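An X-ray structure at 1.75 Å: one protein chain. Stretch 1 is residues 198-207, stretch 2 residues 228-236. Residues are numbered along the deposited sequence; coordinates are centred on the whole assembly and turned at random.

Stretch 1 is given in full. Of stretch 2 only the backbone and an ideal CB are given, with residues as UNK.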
# COMPACT_ATOMS: atom_id res chain seq x y z
N ASP A 198 4.72 9.52 -7.24
CA ASP A 198 3.97 10.28 -6.25
C ASP A 198 2.53 9.80 -6.09
O ASP A 198 1.82 9.62 -7.08
CB ASP A 198 3.95 11.77 -6.61
CG ASP A 198 5.31 12.42 -6.47
OD1 ASP A 198 6.26 11.74 -6.02
OD2 ASP A 198 5.42 13.62 -6.79
N GLN A 199 2.12 9.61 -4.84
CA GLN A 199 0.75 9.25 -4.48
C GLN A 199 0.22 8.01 -5.22
O GLN A 199 -0.97 7.88 -5.44
CB GLN A 199 -0.19 10.44 -4.72
CG GLN A 199 0.04 11.60 -3.75
CD GLN A 199 -0.95 12.74 -3.93
OE1 GLN A 199 -1.43 13.00 -5.03
NE2 GLN A 199 -1.25 13.44 -2.84
N ILE A 200 1.10 7.09 -5.58
CA ILE A 200 0.64 5.95 -6.37
C ILE A 200 -0.26 5.03 -5.51
O ILE A 200 -1.21 4.44 -6.04
CB ILE A 200 1.84 5.16 -6.99
CG1 ILE A 200 1.35 4.15 -8.04
CG2 ILE A 200 2.69 4.48 -5.92
CD1 ILE A 200 0.56 4.78 -9.17
N SER A 201 -0.03 4.96 -4.21
CA SER A 201 -0.90 4.15 -3.34
C SER A 201 -2.29 4.77 -3.25
O SER A 201 -3.30 4.07 -3.23
CB SER A 201 -0.29 3.97 -1.95
OG SER A 201 -0.20 5.20 -1.26
N LEU A 202 -2.33 6.10 -3.19
CA LEU A 202 -3.61 6.81 -3.16
C LEU A 202 -4.38 6.58 -4.44
O LEU A 202 -5.59 6.35 -4.42
CB LEU A 202 -3.40 8.31 -2.94
CG LEU A 202 -3.16 8.84 -1.52
CD1 LEU A 202 -1.91 8.29 -0.89
CD2 LEU A 202 -3.11 10.37 -1.55
N LYS A 203 -3.69 6.64 -5.57
CA LYS A 203 -4.33 6.44 -6.86
C LYS A 203 -4.85 5.01 -7.02
O LYS A 203 -5.90 4.80 -7.62
CB LYS A 203 -3.37 6.80 -8.00
CG LYS A 203 -2.99 8.28 -8.00
CD LYS A 203 -2.18 8.68 -9.21
CE LYS A 203 -1.85 10.16 -9.17
NZ LYS A 203 -1.07 10.60 -10.37
N ALA A 204 -4.12 4.04 -6.47
CA ALA A 204 -4.57 2.66 -6.52
C ALA A 204 -5.81 2.44 -5.66
O ALA A 204 -6.74 1.74 -6.07
CB ALA A 204 -3.45 1.71 -6.10
N ILE A 205 -5.82 3.03 -4.47
CA ILE A 205 -6.97 2.91 -3.59
C ILE A 205 -8.19 3.54 -4.28
O ILE A 205 -9.27 2.95 -4.30
CB ILE A 205 -6.71 3.58 -2.23
CG1 ILE A 205 -5.70 2.74 -1.44
CG2 ILE A 205 -8.04 3.71 -1.44
CD1 ILE A 205 -5.22 3.39 -0.15
N ARG A 206 -7.99 4.71 -4.88
CA ARG A 206 -9.07 5.38 -5.59
C ARG A 206 -9.58 4.53 -6.75
O ARG A 206 -10.78 4.46 -6.98
CB ARG A 206 -8.61 6.75 -6.11
CG ARG A 206 -9.65 7.45 -6.96
CD ARG A 206 -9.18 8.84 -7.39
NE ARG A 206 -8.04 8.79 -8.29
CZ ARG A 206 -7.43 9.87 -8.78
NH1 ARG A 206 -7.85 11.08 -8.45
NH2 ARG A 206 -6.39 9.73 -9.59
N LEU A 207 -8.67 3.87 -7.45
CA LEU A 207 -9.05 2.99 -8.56
C LEU A 207 -9.88 1.80 -8.09
O LEU A 207 -10.93 1.49 -8.66
CB LEU A 207 -7.80 2.52 -9.31
CG LEU A 207 -7.95 1.61 -10.54
CD1 LEU A 207 -6.74 1.76 -11.45
CD2 LEU A 207 -8.10 0.13 -10.16
N UNK A 228 -7.44 7.58 -14.04
CA UNK A 228 -7.02 7.07 -12.74
C UNK A 228 -5.58 7.47 -12.41
O UNK A 228 -5.14 7.38 -11.26
CB UNK A 228 -7.16 5.55 -12.71
N UNK A 229 -4.85 7.94 -13.42
CA UNK A 229 -3.48 8.41 -13.23
C UNK A 229 -3.41 9.91 -12.94
O UNK A 229 -2.35 10.43 -12.59
CB UNK A 229 -2.64 8.09 -14.47
N UNK A 230 -4.54 10.60 -13.10
CA UNK A 230 -4.61 12.04 -12.87
C UNK A 230 -4.36 12.35 -11.39
O UNK A 230 -4.50 11.46 -10.55
CB UNK A 230 -5.97 12.59 -13.31
N UNK A 231 -3.99 13.60 -11.06
CA UNK A 231 -3.72 13.92 -9.65
C UNK A 231 -4.93 13.70 -8.75
O UNK A 231 -6.07 13.83 -9.19
CB UNK A 231 -3.26 15.37 -9.53
N UNK A 232 -4.66 13.37 -7.48
CA UNK A 232 -5.72 13.09 -6.52
C UNK A 232 -6.65 14.28 -6.28
O UNK A 232 -7.74 14.11 -5.74
CB UNK A 232 -5.10 12.65 -5.19
N UNK A 233 -6.21 15.46 -6.69
CA UNK A 233 -6.99 16.69 -6.50
C UNK A 233 -8.32 16.64 -7.26
O UNK A 233 -9.35 17.07 -6.73
CB UNK A 233 -6.18 17.90 -6.96
N UNK A 234 -8.29 16.13 -8.48
CA UNK A 234 -9.47 16.07 -9.33
C UNK A 234 -10.32 14.83 -9.03
O UNK A 234 -9.98 13.73 -9.46
CB UNK A 234 -9.05 16.08 -10.80
N UNK A 235 -11.42 15.02 -8.31
CA UNK A 235 -12.26 13.89 -7.92
C UNK A 235 -13.75 14.21 -7.87
O UNK A 235 -14.24 14.81 -6.92
CB UNK A 235 -11.81 13.38 -6.55
N UNK A 236 -14.47 13.80 -8.91
CA UNK A 236 -15.93 13.80 -8.91
C UNK A 236 -16.41 12.38 -9.19
O UNK A 236 -16.24 11.87 -10.29
CB UNK A 236 -16.49 14.78 -9.94

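Stretch 1 forms a helix from I200 to L207, preceded by Q199 at the N-cap position, and offers stretch 2 the side chains of Q199, L202, K203 and R206 and the flank of L207.

At position 228, CA-to-CB points sideways, and the ideal CB lies 4.0 Å from L207 CD1. Leucine, isoleucine, methionine or an aromatic residue would suit such an apolar neighbour. The backbone O at 228 accepts from R206 NH2 at 3.1 Å. The residue is F228, chi1 m; L207 CG lies over one face of its ring, and L207 CB is 4.0 Å from F228 CD2. Water 1 accepts from R206 NE (2.8 Å) and donates to K203 O (2.6 Å) and F228 O (2.9 Å), linking the two stretches.

At 229, CB points away, so many polar residues would do. The carbonyl carries the contact: K203 NZ, at the end of a chain extended from chi2 to chi4, donates to O of 229 at 2.6 Å. The residue is Q229, whose NE2 is bonded elsewhere in the structure.

Position 230 has phi/psi -66/160 and a sideways CB 4.7 Å from R206 NH2. A cation there would face like charge; polar or small residues fit. Q230 is deposited. Its O takes a 2.7 Å bond from R206 NH2. Q230 NE2 makes a weak 3.0 Å bond to the backbone O of D234.

At 231, phi -60 permits proline, psi is 150, and CB points away, so many residues are possible. P231 opens a type I turn ending at 234; its O accepts a weak 3.4 Å bond from R206 NH1.

Position 232 has a sideways CB 3.7 Å from Q199 OE1, 4.5 Å from R206 NH1 and 4.7 Å from L202 CD2. A long, flexible apolar chain could follow the helix surface; glutamine or glutamate could also reach the guanidinium. M232, with all three chi angles m, places SD over one guanidinium face, 3.6 Å from R206 CZ, and 3.9 Å from L202 CB.

Position 233 points away with nothing of stretch 1 near its CB, so most residues would do: K233. At 234 CA-to-CB points sideways and the ideal CB has nothing of stretch 1 within 5.5 Å, so again no preference is set. The residue is D234; its O lies 3.5 Å from R206 NH1, and its N closes the turn to P231 O at 3.3 Å.

At 235, CB points toward stretch 1, 5.0 Å from R206 NH1, favouring an acid or a polar acceptor. D235 OD1 forms a salt bridge with R206 NH1 at 3.0 Å, although the residue is poorly ordered. Position 236 is out of reach and unconstrained here: I236.

Stretch 2 (228-236) FQQPMKDDI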
# COMPACT_ATOMS: atom_id res chain seq x y z
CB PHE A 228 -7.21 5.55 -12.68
CG PHE A 228 -8.65 5.14 -12.76
CD1 PHE A 228 -9.19 4.66 -13.95
CD2 PHE A 228 -9.48 5.27 -11.66
CE1 PHE A 228 -10.52 4.31 -14.03
CE2 PHE A 228 -10.82 4.91 -11.73
CZ PHE A 228 -11.34 4.43 -12.92
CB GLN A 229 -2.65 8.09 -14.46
CG GLN A 229 -2.55 6.62 -14.79
CD GLN A 229 -2.01 6.36 -16.18
OE1 GLN A 229 -2.12 7.22 -17.07
NE2 GLN A 229 -1.44 5.19 -16.38
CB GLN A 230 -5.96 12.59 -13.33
CG GLN A 230 -7.09 12.47 -12.32
CD GLN A 230 -8.46 12.71 -12.93
OE1 GLN A 230 -8.56 13.04 -14.12
NE2 GLN A 230 -9.51 12.56 -12.14
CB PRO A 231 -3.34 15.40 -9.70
CG PRO A 231 -3.89 15.91 -10.98
CD PRO A 231 -3.77 14.76 -11.93
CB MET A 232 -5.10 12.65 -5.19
CG MET A 232 -4.40 11.30 -5.25
SD MET A 232 -5.53 9.98 -5.74
CE MET A 232 -6.80 10.14 -4.50
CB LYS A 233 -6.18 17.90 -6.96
CG LYS A 233 -4.71 17.87 -6.54
CD LYS A 233 -3.96 19.08 -7.10
CE LYS A 233 -4.12 19.17 -8.61
NZ LYS A 233 -3.58 20.45 -9.17
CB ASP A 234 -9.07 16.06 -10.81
CG ASP A 234 -7.76 16.78 -11.04
OD1 ASP A 234 -7.47 17.76 -10.32
OD2 ASP A 234 -7.01 16.37 -11.96
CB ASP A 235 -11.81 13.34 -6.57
CG ASP A 235 -10.70 12.32 -6.69
OD1 ASP A 235 -10.66 11.61 -7.72
OD2 ASP A 235 -9.87 12.21 -5.76
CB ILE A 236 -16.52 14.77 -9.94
CG1 ILE A 236 -15.44 15.27 -10.91
CG2 ILE A 236 -17.20 15.94 -9.25
CD1 ILE A 236 -15.71 14.92 -12.36
O HOH W 1 -7.08 6.42 -9.35
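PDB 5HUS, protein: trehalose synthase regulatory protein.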